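Local atomic coordinates of tryptophan synthase alpha chain (Chlamydia trachomatis, PDB entry 6V82), a protein that probably catalyses the aldol cleavage of indoleglycerol phosphate to indole and glyceraldehyde 3-phosphate, as part of the last step of tryptophan biosynthesis. Residues R111-G116 with V144-I149; D107-L112 with S135-D140; G82-A85 with P91-L94. All coordinates share one frame; numbering follows the deposited sequence.

How the contacts relate
From the N terminus, contact 3 comes first and closes a short loop, with five residues between its two segments; it ties the end of helix 73-84 to strand 92-96. Contacts 2 and 1 come after it and overlap each other: both start on helix 106-115, share R111 and L112, and their loops cross rather than nest. Contact 2 joins that helix to the first turns of helix 136-144, whereas contact 1 reaches further along the chain, to the end of helix 136-144 and the lead into strand 147-153. Their centres lie about 8 Å apart. A weak hydrogen bond from R84 to the carbonyl of G116 bridges contacts 3 and 1.

Contact 1. Residues R111-G116 with V144-I149; sequences RLKDAG and VGLDPI
V144, at the end of helix 136-144, meets the side chain of K113 through its backbone: its carbonyl O lies 3.1 Å from K113 CD. G145 then leaves helical geometry with a positive phi, in a Schellman motif, and its carbonyl O comes within 3.4 Å of K113 CE. The lysine thus runs past two successive carbonyl oxygens, with methylene carbons packed against them and no hydrogen bond; CD and CE, rather than the ammonium NZ, do the touching. Its CG is anti to the backbone N (chi1 170°), and the chain is bent at chi2 and chi4, the latter turning NZ away from the 144-149 backbone. L146 supplies the apolar half. Its CD2 methyl rests 3.8 Å from K113 CB, close to the root of the lysine, and the L146 side chain also touches L141 and I117. From D147 the chain enters its strand and hydrogen-bonds through its backbone to N118 and V120. The last turn of helix 106-115, through K113, thus packs on the glycine-closed end of helix 136-144 and the lead into the next strand, at the N-terminal end of the strands of a TIM barrel.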
loop_
_atom_site.group_PDB
_atom_site.type_symbol
_atom_site.label_atom_id
_atom_site.label_comp_id
_atom_site.label_asym_id
_atom_site.label_seq_id
_atom_site.Cartn_x
_atom_site.Cartn_y
_atom_site.Cartn_z
ATOM N N ARG A 111 -6.742 56.313 1.573
ATOM C CA ARG A 111 -7.967 56.281 0.780
ATOM C C ARG A 111 -9.129 55.699 1.579
ATOM O O ARG A 111 -10.272 56.146 1.425
ATOM C CB ARG A 111 -7.735 55.501 -0.522
ATOM C CG ARG A 111 -6.759 56.188 -1.493
ATOM C CD ARG A 111 -6.426 55.292 -2.698
ATOM N NE ARG A 111 -7.533 55.253 -3.654
ATOM C CZ ARG A 111 -7.932 54.170 -4.324
ATOM N NH1 ARG A 111 -7.326 52.992 -4.137
ATOM N NH2 ARG A 111 -8.963 54.266 -5.170
ATOM N N LEU A 112 -8.860 54.728 2.454
ATOM C CA LEU A 112 -9.918 54.194 3.311
ATOM C C LEU A 112 -10.444 55.265 4.263
ATOM O O LEU A 112 -11.660 55.465 4.389
ATOM C CB LEU A 112 -9.400 52.999 4.104
ATOM C CG LEU A 112 -9.252 51.645 3.422
ATOM C CD1 LEU A 112 -8.445 50.735 4.345
ATOM C CD2 LEU A 112 -10.615 51.042 3.117
ATOM N N LYS A 113 -9.529 55.947 4.957
ATOM C CA LYS A 113 -9.911 57.018 5.868
ATOM C C LYS A 113 -10.732 58.074 5.146
ATOM O O LYS A 113 -11.784 58.505 5.635
ATOM C CB LYS A 113 -8.660 57.641 6.485
ATOM C CG LYS A 113 -8.935 58.907 7.267
ATOM C CD LYS A 113 -8.558 58.775 8.737
ATOM C CE LYS A 113 -9.243 59.834 9.586
ATOM N NZ LYS A 113 -10.714 59.550 9.620
ATOM N N ASP A 114 -10.271 58.492 3.964
ATOM C CA ASP A 114 -10.997 59.494 3.190
ATOM C C ASP A 114 -12.360 58.989 2.749
ATOM O O ASP A 114 -13.298 59.780 2.633
ATOM C CB ASP A 114 -10.175 59.919 1.979
ATOM C CG ASP A 114 -8.928 60.698 2.371
ATOM O OD1 ASP A 114 -8.755 60.980 3.582
ATOM O OD2 ASP A 114 -8.114 61.023 1.472
ATOM N N ALA A 115 -12.506 57.679 2.521
ATOM C CA ALA A 115 -13.795 57.179 2.057
ATOM C C ALA A 115 -14.833 57.168 3.177
ATOM O O ALA A 115 -16.039 57.245 2.905
ATOM C CB ALA A 115 -13.630 55.785 1.458
ATOM N N GLY A 116 -14.389 57.093 4.434
ATOM C CA GLY A 116 -15.319 57.011 5.537
ATOM C C GLY A 116 -14.958 56.027 6.638
ATOM O O GLY A 116 -15.647 56.002 7.663
ATOM N N VAL A 144 -2.184 57.708 9.672
ATOM C CA VAL A 144 -3.222 58.251 8.808
ATOM C C VAL A 144 -4.503 58.582 9.560
ATOM O O VAL A 144 -5.465 59.046 8.937
ATOM C CB VAL A 144 -3.525 57.295 7.636
ATOM C CG1 VAL A 144 -2.230 56.857 6.961
ATOM C CG2 VAL A 144 -4.316 56.106 8.113
ATOM N N GLY A 145 -4.550 58.368 10.874
ATOM C CA GLY A 145 -5.713 58.737 11.662
ATOM C C GLY A 145 -6.794 57.683 11.789
ATOM O O GLY A 145 -7.918 58.017 12.193
ATOM N N LEU A 146 -6.507 56.432 11.448
ATOM C CA LEU A 146 -7.442 55.347 11.680
ATOM C C LEU A 146 -7.210 54.774 13.069
ATOM O O LEU A 146 -6.076 54.718 13.554
ATOM C CB LEU A 146 -7.282 54.253 10.624
ATOM C CG LEU A 146 -7.581 54.639 9.180
ATOM C CD1 LEU A 146 -7.023 53.594 8.226
ATOM C CD2 LEU A 146 -9.074 54.802 8.978
ATOM N N ASP A 147 -8.298 54.355 13.716
ATOM C CA ASP A 147 -8.211 53.763 15.046
ATOM C C ASP A 147 -7.958 52.266 14.936
ATOM O O ASP A 147 -8.806 51.547 14.388
ATOM C CB ASP A 147 -9.487 54.000 15.830
ATOM C CG ASP A 147 -9.642 55.434 16.268
ATOM O OD1 ASP A 147 -8.635 56.173 16.221
ATOM O OD2 ASP A 147 -10.765 55.815 16.662
ATOM N N PRO A 148 -6.835 51.755 15.441
ATOM C CA PRO A 148 -6.649 50.298 15.505
ATOM C C PRO A 148 -7.519 49.703 16.606
ATOM O O PRO A 148 -7.406 50.076 17.778
ATOM C CB PRO A 148 -5.154 50.141 15.811
ATOM C CG PRO A 148 -4.554 51.519 15.678
ATOM C CD PRO A 148 -5.659 52.482 15.941
ATOM N N ILE A 149 -8.396 48.777 16.222
ATOM C CA ILE A 149 -9.352 48.157 17.135
ATOM C C ILE A 149 -8.793 46.798 17.533
ATOM O O ILE A 149 -8.777 45.861 16.726
ATOM C CB ILE A 149 -10.736 48.016 16.493
ATOM C CG1 ILE A 149 -11.170 49.326 15.855
ATOM C CG2 ILE A 149 -11.751 47.628 17.534
ATOM C CD1 ILE A 149 -11.324 50.462 16.853
#

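Contact 2. Residues D107-L112 with S135-D140; sequences DYLRRL and SPFFED
L109 packs into the angle between F137 and D140, and it has more surface buried here than the other two together. Its two methyls divide the work. CD2 lies 4.0 Å from F137 CZ, and CD1 sits 3.7 Å from D140 CB while also reaching the CE1 corner of the same ring. The leucine CG stands anti to its carbonyl carbon (chi1 -67°), which sends both methyls out toward the other helix; within the two segments the nearest CA atoms, of L109 and D140, are 7.9 Å apart.

F137 brings the far end of its ring to the contact. With CG anti to the backbone N (chi1 -172°), the ring extends from its helix toward L109; besides L109, it meets Y98 edge-to-face and touches L125. D140 takes part through its CB alone, meeting L109 at about a right angle. Its carboxylate serves a different surface: OD2 makes a long, weak ion pair with a basic side chain of another protein chain, and P136 also packs on a basic side chain of that chain. The start of the helix is fixed by S135 at the N-cap position, where OG accepts from F138 N at 3.2 Å in a nearly straight bond (168°), and E139 N bonds to the serine carbonyl.

A single leucine packed against a phenylalanine ring and an aspartate CB thus joins helix 106-115 to helix 136-144, successive helices in the outer layer of a TIM barrel.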
loop_
_atom_site.group_PDB
_atom_site.type_symbol
_atom_site.label_atom_id
_atom_site.label_comp_id
_atom_site.label_asym_id
_atom_site.label_seq_id
_atom_site.Cartn_x
_atom_site.Cartn_y
_atom_site.Cartn_z
ATOM N N ASP A 107 -0.880 54.384 1.065
ATOM C CA ASP A 107 -1.825 55.254 0.376
ATOM C C ASP A 107 -3.228 54.670 0.398
ATOM O O ASP A 107 -4.214 55.408 0.474
ATOM C CB ASP A 107 -1.377 55.502 -1.060
ATOM C CG ASP A 107 -2.342 56.398 -1.805
ATOM O OD1 ASP A 107 -2.349 57.627 -1.540
ATOM O OD2 ASP A 107 -3.116 55.862 -2.631
ATOM N N TYR A 108 -3.344 53.344 0.332
ATOM C CA TYR A 108 -4.667 52.743 0.396
ATOM C C TYR A 108 -5.308 52.988 1.753
ATOM O O TYR A 108 -6.523 53.191 1.847
ATOM C CB TYR A 108 -4.591 51.253 0.094
ATOM C CG TYR A 108 -5.947 50.598 0.058
ATOM C CD1 TYR A 108 -6.788 50.765 -1.035
ATOM C CD2 TYR A 108 -6.398 49.825 1.130
ATOM C CE1 TYR A 108 -8.040 50.168 -1.065
ATOM C CE2 TYR A 108 -7.640 49.226 1.106
ATOM C CZ TYR A 108 -8.451 49.402 0.006
ATOM O OH TYR A 108 -9.682 48.801 -0.024
ATOM N N LEU A 109 -4.503 52.987 2.819
ATOM C CA LEU A 109 -5.045 53.304 4.138
ATOM C C LEU A 109 -5.615 54.716 4.173
ATOM O O LEU A 109 -6.710 54.939 4.704
ATOM C CB LEU A 109 -3.966 53.137 5.204
ATOM C CG LEU A 109 -3.500 51.702 5.437
ATOM C CD1 LEU A 109 -2.452 51.677 6.532
ATOM C CD2 LEU A 109 -4.682 50.775 5.768
ATOM N N ARG A 110 -4.884 55.682 3.606
ATOM C CA ARG A 110 -5.401 57.040 3.485
ATOM C C ARG A 110 -6.686 57.072 2.672
ATOM O O ARG A 110 -7.636 57.776 3.036
ATOM C CB ARG A 110 -4.354 57.960 2.856
ATOM C CG ARG A 110 -3.278 58.392 3.832
ATOM C CD ARG A 110 -2.361 59.435 3.239
ATOM N NE ARG A 110 -1.533 58.853 2.193
ATOM C CZ ARG A 110 -0.230 58.649 2.314
ATOM N NH1 ARG A 110 0.450 58.100 1.310
ATOM N NH2 ARG A 110 0.387 59.009 3.437
ATOM N N ARG A 111 -6.742 56.313 1.573
ATOM C CA ARG A 111 -7.967 56.281 0.780
ATOM C C ARG A 111 -9.129 55.699 1.579
ATOM O O ARG A 111 -10.272 56.146 1.425
ATOM C CB ARG A 111 -7.735 55.501 -0.522
ATOM C CG ARG A 111 -6.759 56.188 -1.493
ATOM C CD ARG A 111 -6.426 55.292 -2.698
ATOM N NE ARG A 111 -7.533 55.253 -3.654
ATOM C CZ ARG A 111 -7.932 54.170 -4.324
ATOM N NH1 ARG A 111 -7.326 52.992 -4.137
ATOM N NH2 ARG A 111 -8.963 54.266 -5.170
ATOM N N LEU A 112 -8.860 54.728 2.454
ATOM C CA LEU A 112 -9.918 54.194 3.311
ATOM C C LEU A 112 -10.444 55.265 4.263
ATOM O O LEU A 112 -11.660 55.465 4.389
ATOM C CB LEU A 112 -9.400 52.999 4.104
ATOM C CG LEU A 112 -9.252 51.645 3.422
ATOM C CD1 LEU A 112 -8.445 50.735 4.345
ATOM C CD2 LEU A 112 -10.615 51.042 3.117
ATOM N N SER A 135 4.979 47.647 15.508
ATOM C CA SER A 135 4.134 47.031 14.491
ATOM C C SER A 135 4.048 47.960 13.300
ATOM O O SER A 135 3.439 49.035 13.411
ATOM C CB SER A 135 2.734 46.747 15.025
ATOM O OG SER A 135 1.866 46.448 13.945
ATOM N N PRO A 136 4.638 47.616 12.161
ATOM C CA PRO A 136 4.566 48.532 11.016
ATOM C C PRO A 136 3.143 48.909 10.677
ATOM O O PRO A 136 2.868 50.094 10.438
ATOM C CB PRO A 136 5.254 47.755 9.877
ATOM C CG PRO A 136 5.588 46.401 10.427
ATOM C CD PRO A 136 5.561 46.495 11.920
ATOM N N PHE A 137 2.214 47.950 10.721
ATOM C CA PHE A 137 0.863 48.248 10.265
ATOM C C PHE A 137 0.097 49.101 11.274
ATOM O O PHE A 137 -0.646 50.009 10.880
ATOM C CB PHE A 137 0.104 46.965 9.960
ATOM C CG PHE A 137 -1.216 47.209 9.300
ATOM C CD1 PHE A 137 -1.276 47.543 7.945
ATOM C CD2 PHE A 137 -2.393 47.144 10.033
ATOM C CE1 PHE A 137 -2.498 47.785 7.328
ATOM C CE2 PHE A 137 -3.620 47.393 9.432
ATOM C CZ PHE A 137 -3.676 47.710 8.076
ATOM N N PHE A 138 0.244 48.830 12.574
ATOM C CA PHE A 138 -0.459 49.662 13.550
ATOM C C PHE A 138 0.093 51.079 13.535
ATOM O O PHE A 138 -0.654 52.051 13.698
ATOM C CB PHE A 138 -0.362 49.069 14.958
ATOM C CG PHE A 138 -1.164 47.817 15.149
ATOM C CD1 PHE A 138 -2.387 47.659 14.528
ATOM C CD2 PHE A 138 -0.680 46.786 15.943
ATOM C CE1 PHE A 138 -3.116 46.501 14.702
ATOM C CE2 PHE A 138 -1.406 45.631 16.120
ATOM C CZ PHE A 138 -2.625 45.489 15.497
ATOM N N GLU A 139 1.405 51.212 13.342
ATOM C CA GLU A 139 1.986 52.532 13.148
ATOM C C GLU A 139 1.354 53.215 11.943
ATOM O O GLU A 139 0.935 54.375 12.020
ATOM C CB GLU A 139 3.500 52.407 12.986
ATOM C CG GLU A 139 4.291 53.427 13.778
ATOM C CD GLU A 139 4.193 53.217 15.280
ATOM O OE1 GLU A 139 4.543 52.109 15.753
ATOM O OE2 GLU A 139 3.767 54.164 15.982
ATOM N N ASP A 140 1.229 52.480 10.833
ATOM C CA ASP A 140 0.635 53.029 9.616
ATOM C C ASP A 140 -0.796 53.502 9.852
ATOM O O ASP A 140 -1.205 54.540 9.315
ATOM C CB ASP A 140 0.677 51.988 8.493
ATOM C CG ASP A 140 2.071 51.839 7.856
ATOM O OD1 ASP A 140 3.052 52.422 8.371
ATOM O OD2 ASP A 140 2.183 51.128 6.829
#

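Contact 3. Residues G82-A85 with P91-L94; sequences GIRA and PLIL
I83 and L92 bring the two backbones nearest, with 9.3 Å between their CA atoms, so helix end and strand start meet through side chains. L92 points from the strand toward the helix and serves both partners. Its CD1 methyl is 4.1 Å from I83 CG2, an apolar contact in which the two side chains are inclined to each other. The same methyl stands 3.7 Å above the plane of the R84 guanidinium, over its centre, and L92 CG lies 3.7 Å from R84 NH2. P91 CA comes near the plane of that group, at its edge. Leucine and arginine reach in from opposite directions, and the bend of the arginine chain at chi2 (-77°) turns its flat head toward the strand. Hydrogen bonds hold that head: NH1 donates to the carbonyls of V90 and N87 in the intervening loop, and NH2 makes a weak bond to the carbonyl of G116. Buried as it is, the positive charge is probably eased by these oxygens. The L92 side chain lies about 8 Å from that of E44, a predicted proton acceptor. An arginine with a leucine laid on its face thus braces the short helix-to-strand loop between helix 73-84 and strand 92-96 of a TIM barrel.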
loop_
_atom_site.group_PDB
_atom_site.type_symbol
_atom_site.label_atom_id
_atom_site.label_comp_id
_atom_site.label_asym_id
_atom_site.label_seq_id
_atom_site.Cartn_x
_atom_site.Cartn_y
_atom_site.Cartn_z
ATOM N N GLY A 82 -20.527 54.733 -0.750
ATOM C CA GLY A 82 -21.975 54.670 -0.857
ATOM C C GLY A 82 -22.670 54.778 0.488
ATOM O O GLY A 82 -23.743 55.381 0.593
ATOM N N ILE A 83 -22.070 54.196 1.533
ATOM C CA ILE A 83 -22.600 54.345 2.889
ATOM C C ILE A 83 -22.479 55.790 3.356
ATOM O O ILE A 83 -23.416 56.347 3.944
ATOM C CB ILE A 83 -21.876 53.386 3.855
ATOM C CG1 ILE A 83 -22.187 51.933 3.500
ATOM C CG2 ILE A 83 -22.240 53.700 5.295
ATOM C CD1 ILE A 83 -21.271 50.952 4.183
ATOM N N ARG A 84 -21.325 56.421 3.107
ATOM C CA ARG A 84 -21.125 57.796 3.564
ATOM C C ARG A 84 -21.966 58.796 2.790
ATOM O O ARG A 84 -22.224 59.887 3.301
ATOM C CB ARG A 84 -19.650 58.191 3.482
ATOM C CG ARG A 84 -18.826 57.703 4.664
ATOM C CD ARG A 84 -19.059 58.559 5.894
ATOM N NE ARG A 84 -18.325 58.030 7.045
ATOM C CZ ARG A 84 -18.863 57.306 8.029
ATOM N NH1 ARG A 84 -20.164 57.023 8.043
ATOM N NH2 ARG A 84 -18.090 56.879 9.016
ATOM N N ALA A 85 -22.405 58.455 1.577
ATOM C CA ALA A 85 -23.375 59.285 0.875
ATOM C C ALA A 85 -24.761 59.210 1.501
ATOM O O ALA A 85 -25.631 60.014 1.152
ATOM C CB ALA A 85 -23.446 58.879 -0.593
ATOM N N PRO A 91 -20.078 55.516 12.937
ATOM C CA PRO A 91 -18.715 54.989 12.779
ATOM C C PRO A 91 -18.688 53.717 11.942
ATOM O O PRO A 91 -19.593 52.885 12.027
ATOM C CB PRO A 91 -18.282 54.709 14.221
ATOM C CG PRO A 91 -19.122 55.626 15.045
ATOM C CD PRO A 91 -20.442 55.726 14.346
ATOM N N LEU A 92 -17.634 53.572 11.129
ATOM C CA LEU A 92 -17.402 52.376 10.315
ATOM C C LEU A 92 -16.097 51.718 10.737
ATOM O O LEU A 92 -15.034 52.348 10.674
ATOM C CB LEU A 92 -17.345 52.712 8.825
ATOM C CG LEU A 92 -18.606 53.336 8.232
ATOM C CD1 LEU A 92 -18.386 53.733 6.784
ATOM C CD2 LEU A 92 -19.750 52.363 8.348
ATOM N N ILE A 93 -16.185 50.461 11.169
ATOM C CA ILE A 93 -15.031 49.623 11.481
ATOM C C ILE A 93 -14.776 48.722 10.282
ATOM O O ILE A 93 -15.662 47.959 9.872
ATOM C CB ILE A 93 -15.270 48.765 12.736
ATOM C CG1 ILE A 93 -15.742 49.600 13.924
ATOM C CG2 ILE A 93 -14.014 48.007 13.091
ATOM C CD1 ILE A 93 -14.890 50.821 14.161
ATOM N N LEU A 94 -13.579 48.791 9.712
ATOM C CA LEU A 94 -13.190 47.773 8.746
ATOM C C LEU A 94 -12.655 46.568 9.510
ATOM O O LEU A 94 -11.660 46.673 10.241
ATOM C CB LEU A 94 -12.144 48.284 7.767
ATOM C CG LEU A 94 -11.943 47.265 6.644
ATOM C CD1 LEU A 94 -13.201 47.180 5.821
ATOM C CD2 LEU A 94 -10.747 47.630 5.763
#